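Local coordinates for mandelate racemase/muconate lactonizing enzyme family protein (Azoarcus sp., PDB 2QDE) that belongs to the enolase-like mandelate racemase/muconate lactonizing enzyme family, pairing an N-terminal capping domain with a barrel domain that binds a barium ion, at residues A[54-59]-A[245-250]; A[268-273]-A[297-302]. All blocks are in the same frame, centred on the assembly; numbering follows the deposited sequence.

Contact 1. Residues A[54-59]-A[245-250]; sequences SSWYRG and ADESAQ. With BA (barium ion), chain I.
Two direct hydrogen bonds, a pair of waters and a metal ligand define the meeting of loop 54-59 with loop 245-250. The stronger bond runs tip to tip: the hydroxyl of Y57 donates to D246 OD1 at 2.7 Å, on that oxygen's syn lone pair, its ring turned obliquely to the carboxylate. Y57 gets there because its CG lies anti to the backbone N (chi1 -175°). D246 is anti in the same sense and splits its carboxylate: OD1 takes the hydroxyl and a salt bridge from K273, while OD2 binds the barium ion at 2.7 Å. Positive charge at both oxygens would favour the ionised form.

The second direct bond is weak. R58, bent at chi2 and chi3, brings NH2 to 2.9 Å from OE1 of the extended Q250, but the N-H···O angle is only 127° and the guanidinium and amide planes stand 88° apart. Water supplements it: one molecule accepts from R58 NE at 2.8 Å, with Y57 O and, weakly, Q250 OE1 among the acceptors competing for its protons; another accepts from both R58 NH2 and Q250 NE2. R58's stronger partner is E60, through NH1.

Nonbonded contacts fall on E247, whose chain bends at chi2 so that OE2 reaches the ring edges of both W56 (CZ3, 3.6 Å) and Y57 (CD1, 3.6 Å). S54 OG accepts from Y57 N at 3.1 Å, an ST motif, and S54 O from R58 N and G59 N, folding the loop on itself. R98 of a second subunit packs on R58, E247 and Q250.

D195, N197 and E221 complete the protein ligands of barium. A capping-domain loop thus closes over a metal-binding strand end of the barrel, the interdomain site characteristic of the enolase superfamily.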
loop_
_atom_site.group_PDB
_atom_site.type_symbol
_atom_site.label_atom_id
_atom_site.label_comp_id
_atom_site.label_asym_id
_atom_site.label_seq_id
_atom_site.Cartn_x
_atom_site.Cartn_y
_atom_site.Cartn_z
ATOM N N SER A 54 -9.159 -37.150 5.310
ATOM C CA SER A 54 -7.828 -36.796 5.801
ATOM C C SER A 54 -7.915 -35.776 6.932
ATOM O O SER A 54 -8.345 -34.641 6.719
ATOM C CB SER A 54 -6.995 -36.218 4.650
ATOM O OG SER A 54 -5.779 -35.673 5.130
ATOM N N SER A 55 -7.485 -36.170 8.127
ATOM C CA SER A 55 -7.551 -35.279 9.278
ATOM C C SER A 55 -6.814 -33.962 9.068
ATOM O O SER A 55 -7.309 -32.900 9.447
ATOM C CB SER A 55 -6.995 -35.972 10.529
ATOM O OG SER A 55 -5.607 -36.211 10.406
ATOM N N TRP A 56 -5.633 -34.029 8.467
ATOM C CA TRP A 56 -4.834 -32.827 8.246
ATOM C C TRP A 56 -5.189 -32.031 6.992
ATOM O O TRP A 56 -5.161 -30.805 7.020
ATOM C CB TRP A 56 -3.347 -33.178 8.205
ATOM C CG TRP A 56 -3.010 -34.180 7.157
ATOM C CD1 TRP A 56 -3.000 -35.538 7.294
ATOM C CD2 TRP A 56 -2.654 -33.908 5.799
ATOM N NE1 TRP A 56 -2.656 -36.133 6.099
ATOM C CE2 TRP A 56 -2.438 -35.152 5.166
ATOM C CE3 TRP A 56 -2.497 -32.731 5.052
ATOM C CZ2 TRP A 56 -2.070 -35.253 3.818
ATOM C CZ3 TRP A 56 -2.129 -32.832 3.705
ATOM C CH2 TRP A 56 -1.919 -34.085 3.105
ATOM N N TYR A 57 -5.525 -32.708 5.898
ATOM C CA TYR A 57 -5.859 -31.988 4.667
ATOM C C TYR A 57 -7.229 -31.309 4.688
ATOM O O TYR A 57 -7.362 -30.149 4.292
ATOM C CB TYR A 57 -5.804 -32.920 3.451
ATOM C CG TYR A 57 -6.019 -32.181 2.148
ATOM C CD1 TYR A 57 -4.996 -31.418 1.580
ATOM C CD2 TYR A 57 -7.259 -32.194 1.512
ATOM C CE1 TYR A 57 -5.204 -30.683 0.408
ATOM C CE2 TYR A 57 -7.483 -31.460 0.339
ATOM C CZ TYR A 57 -6.446 -30.708 -0.203
ATOM O OH TYR A 57 -6.648 -29.985 -1.352
ATOM N N ARG A 58 -8.244 -32.039 5.141
ATOM C CA ARG A 58 -9.607 -31.520 5.186
ATOM C C ARG A 58 -10.146 -31.365 6.616
ATOM O O ARG A 58 -10.892 -30.434 6.909
ATOM C CB ARG A 58 -10.525 -32.450 4.380
ATOM C CG ARG A 58 -11.966 -31.969 4.208
ATOM C CD ARG A 58 -12.078 -30.912 3.114
ATOM N NE ARG A 58 -11.465 -29.648 3.492
ATOM C CZ ARG A 58 -11.947 -28.827 4.420
ATOM N NH1 ARG A 58 -13.065 -29.132 5.075
ATOM N NH2 ARG A 58 -11.300 -27.701 4.706
ATOM N N GLY A 59 -9.775 -32.283 7.503
ATOM C CA GLY A 59 -10.252 -32.211 8.873
ATOM C C GLY A 59 -11.610 -32.869 9.089
ATOM O O GLY A 59 -12.201 -32.752 10.168
ATOM N N ALA A 245 -0.209 -23.037 -4.953
ATOM C CA ALA A 245 -0.988 -23.150 -3.729
ATOM C C ALA A 245 -2.093 -24.201 -3.825
ATOM O O ALA A 245 -2.832 -24.245 -4.809
ATOM C CB ALA A 245 -1.599 -21.804 -3.390
ATOM N N ASP A 246 -2.194 -25.053 -2.808
ATOM C CA ASP A 246 -3.242 -26.066 -2.763
ATOM C C ASP A 246 -4.050 -25.777 -1.509
ATOM O O ASP A 246 -5.101 -25.137 -1.569
ATOM C CB ASP A 246 -2.654 -27.478 -2.690
ATOM C CG ASP A 246 -3.722 -28.555 -2.520
ATOM O OD1 ASP A 246 -4.933 -28.229 -2.496
ATOM O OD2 ASP A 246 -3.343 -29.740 -2.412
ATOM N N GLU A 247 -3.532 -26.226 -0.370
ATOM C CA GLU A 247 -4.195 -26.007 0.902
ATOM C C GLU A 247 -4.569 -24.541 1.121
ATOM O O GLU A 247 -5.621 -24.253 1.681
ATOM C CB GLU A 247 -3.317 -26.506 2.057
ATOM C CG GLU A 247 -3.280 -28.026 2.197
ATOM C CD GLU A 247 -2.210 -28.695 1.344
ATOM O OE1 GLU A 247 -1.839 -28.153 0.279
ATOM O OE2 GLU A 247 -1.743 -29.782 1.748
ATOM N N SER A 248 -3.715 -23.620 0.680
ATOM C CA SER A 248 -3.989 -22.194 0.840
ATOM C C SER A 248 -5.177 -21.726 0.004
ATOM O O SER A 248 -5.863 -20.775 0.379
ATOM C CB SER A 248 -2.762 -21.358 0.467
ATOM O OG SER A 248 -1.702 -21.574 1.380
ATOM N N ALA A 249 -5.415 -22.399 -1.122
ATOM C CA ALA A 249 -6.509 -22.050 -2.028
ATOM C C ALA A 249 -7.758 -22.891 -1.799
ATOM O O ALA A 249 -8.034 -23.833 -2.550
ATOM C CB ALA A 249 -6.052 -22.201 -3.472
ATOM N N GLN A 250 -8.524 -22.541 -0.773
ATOM C CA GLN A 250 -9.737 -23.285 -0.464
ATOM C C GLN A 250 -11.027 -22.498 -0.706
ATOM O O GLN A 250 -11.913 -22.945 -1.440
ATOM C CB GLN A 250 -9.684 -23.761 0.989
ATOM C CG GLN A 250 -10.918 -24.503 1.448
ATOM C CD GLN A 250 -10.843 -24.872 2.910
ATOM O OE1 GLN A 250 -9.933 -25.590 3.335
ATOM N NE2 GLN A 250 -11.793 -24.382 3.692
HETATM BA BA BA I . -1.170 -30.982 -1.522
HETATM O O HOH W 1 -9.073 -28.759 2.305
HETATM O O HOH W 2 -12.251 -25.536 6.582
#

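Contact 2. Residues A[268-273]-A[297-302]; sequences MIKTQK and GCMVGS
K270 sits at the N-cap position between strand 266-269 and helix 271-274, and its side chain runs along the backbone of 297-298. CB leaves toward the other segment, and CG, anti to the carbonyl carbon (chi1 -75°), lies 3.8 Å from C298 N. The chain stays extended through CD, which meets C298 O at 3.5 Å and M299 SD at 3.9 Å. CE comes closest, 3.0 Å from C298 O, a CH···O contact of the methylene next to the amine. A turn at chi4 (63°) then directs NZ to a weak hydrogen bond with the hydroxyl of Y57, the lysine tip lying near the barium ion.

One direct backbone bond joins the segments: G297 N donates to I269 O at 2.8 Å, nearly along the C=O axis (174°). A water adds a bridge, accepting from T271 N, with G297 O (3.0 Å) and Q272 OE1 among its acceptors. Farther along, M299 CG rests on the amide carbon of Q272, CD, at 3.4 Å; the two chains slide past each other in opposite directions, and Q272 NE2 is held by A50 O and E305.

The aliphatic part of K270 lies along the 297-298 backbone, consistent with that backbone setting the direction of NZ. The nearby carbonyl may favour the charged amine and the metal may disfavour it, so its ionisation stays open.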
loop_
_atom_site.group_PDB
_atom_site.type_symbol
_atom_site.label_atom_id
_atom_site.label_comp_id
_atom_site.label_asym_id
_atom_site.label_seq_id
_atom_site.Cartn_x
_atom_site.Cartn_y
_atom_site.Cartn_z
ATOM N N MET A 268 -3.920 -25.521 -7.198
ATOM C CA MET A 268 -4.409 -26.896 -7.270
ATOM C C MET A 268 -5.804 -26.861 -6.660
ATOM O O MET A 268 -6.058 -26.112 -5.715
ATOM C CB MET A 268 -3.570 -27.891 -6.453
ATOM C CG MET A 268 -2.229 -27.416 -5.957
ATOM S SD MET A 268 -1.056 -27.026 -7.243
ATOM C CE MET A 268 -1.310 -28.371 -8.349
ATOM N N ILE A 269 -6.710 -27.666 -7.191
ATOM C CA ILE A 269 -8.053 -27.709 -6.646
ATOM C C ILE A 269 -8.494 -29.155 -6.428
ATOM O O ILE A 269 -7.943 -30.076 -7.022
ATOM C CB ILE A 269 -9.058 -27.028 -7.606
ATOM C CG1 ILE A 269 -10.435 -26.909 -6.944
ATOM C CG2 ILE A 269 -9.179 -27.837 -8.893
ATOM C CD1 ILE A 269 -11.485 -26.255 -7.823
ATOM N N LYS A 270 -9.462 -29.342 -5.536
ATOM C CA LYS A 270 -10.069 -30.651 -5.289
ATOM C C LYS A 270 -11.535 -30.304 -5.103
ATOM O O LYS A 270 -11.859 -29.354 -4.389
ATOM C CB LYS A 270 -9.527 -31.336 -4.024
ATOM C CG LYS A 270 -8.129 -31.924 -4.173
ATOM C CD LYS A 270 -7.812 -32.885 -3.037
ATOM C CE LYS A 270 -6.394 -33.446 -3.141
ATOM N NZ LYS A 270 -5.371 -32.384 -3.023
ATOM N N THR A 271 -12.423 -31.041 -5.758
ATOM C CA THR A 271 -13.844 -30.760 -5.632
ATOM C C THR A 271 -14.305 -30.810 -4.178
ATOM O O THR A 271 -15.192 -30.063 -3.785
ATOM C CB THR A 271 -14.690 -31.730 -6.490
ATOM O OG1 THR A 271 -14.244 -33.073 -6.283
ATOM C CG2 THR A 271 -14.549 -31.382 -7.962
ATOM N N GLN A 272 -13.692 -31.674 -3.376
ATOM C CA GLN A 272 -14.072 -31.774 -1.970
ATOM C C GLN A 272 -13.565 -30.583 -1.151
ATOM O O GLN A 272 -14.165 -30.212 -0.146
ATOM C CB GLN A 272 -13.558 -33.087 -1.361
ATOM C CG GLN A 272 -14.225 -34.332 -1.936
ATOM C CD GLN A 272 -13.455 -34.940 -3.090
ATOM O OE1 GLN A 272 -12.732 -34.246 -3.810
ATOM N NE2 GLN A 272 -13.615 -36.250 -3.279
ATOM N N LYS A 273 -12.457 -29.986 -1.578
ATOM C CA LYS A 273 -11.913 -28.835 -0.867
ATOM C C LYS A 273 -12.784 -27.619 -1.164
ATOM O O LYS A 273 -13.141 -26.852 -0.264
ATOM C CB LYS A 273 -10.475 -28.568 -1.315
ATOM C CG LYS A 273 -9.834 -27.355 -0.659
ATOM C CD LYS A 273 -8.400 -27.137 -1.144
ATOM C CE LYS A 273 -8.331 -26.932 -2.658
ATOM N NZ LYS A 273 -6.948 -26.586 -3.107
ATOM N N GLY A 297 -6.872 -32.335 -8.183
ATOM C CA GLY A 297 -6.458 -33.589 -7.591
ATOM C C GLY A 297 -7.688 -34.394 -7.214
ATOM O O GLY A 297 -8.720 -34.322 -7.883
ATOM N N CYS A 298 -7.589 -35.160 -6.140
ATOM C CA CYS A 298 -8.711 -35.962 -5.691
ATOM C C CYS A 298 -8.461 -36.418 -4.269
ATOM O O CYS A 298 -7.357 -36.269 -3.747
ATOM C CB CYS A 298 -8.873 -37.199 -6.578
ATOM S SG CYS A 298 -7.581 -38.454 -6.328
ATOM N N MET A 299 -9.509 -36.942 -3.644
ATOM C CA MET A 299 -9.419 -37.502 -2.303
ATOM C C MET A 299 -9.565 -38.988 -2.635
ATOM O O MET A 299 -10.661 -39.540 -2.573
ATOM C CB MET A 299 -10.592 -37.028 -1.435
ATOM C CG MET A 299 -10.653 -35.510 -1.218
ATOM S SD MET A 299 -9.363 -34.874 -0.127
ATOM C CE MET A 299 -10.078 -35.210 1.473
ATOM N N VAL A 300 -8.456 -39.601 -3.037
ATOM C CA VAL A 300 -8.394 -41.009 -3.440
ATOM C C VAL A 300 -9.659 -41.819 -3.168
ATOM O O VAL A 300 -9.973 -42.149 -2.016
ATOM C CB VAL A 300 -7.207 -41.719 -2.777
ATOM C CG1 VAL A 300 -7.164 -43.180 -3.218
ATOM C CG2 VAL A 300 -5.915 -41.016 -3.160
ATOM N N GLY A 301 -10.368 -42.149 -4.242
ATOM C CA GLY A 301 -11.594 -42.907 -4.111
ATOM C C GLY A 301 -11.907 -43.775 -5.315
ATOM O O GLY A 301 -11.092 -43.923 -6.227
ATOM N N SER A 302 -13.110 -44.339 -5.308
ATOM C CA SER A 302 -13.591 -45.221 -6.360
ATOM C C SER A 302 -13.831 -44.472 -7.660
ATOM O O SER A 302 -13.561 -43.279 -7.755
ATOM C CB SER A 302 -14.908 -45.851 -5.925
ATOM O OG SER A 302 -15.913 -44.846 -5.839
HETATM O O HOH W 3 -11.226 -33.441 -6.580
#

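From the N terminus, the chain leaves strand 45-49, passes through 54-59, and returns 186 residues later at 245-250, where contact 1 closes a loop that takes in the N-terminal domain's helices and the barrel strands from 135-140 to 243-245. Contact 2 opens only after that, at 268-273, and closes over 24 residues at 297-302, so the two lie in series and neither nest nor cross. Contact 1 joins the capping domain to the barrel; contact 2 joins two consecutive barrel strand ends. Their centres are 10 Å apart, and besides the D246-K273 salt bridge they touch through A245 O and M268 N, 2.9 Å apart in a probable hydrogen bond between neighbouring strands, and D246 CB packs against M268 CG at 3.3 Å.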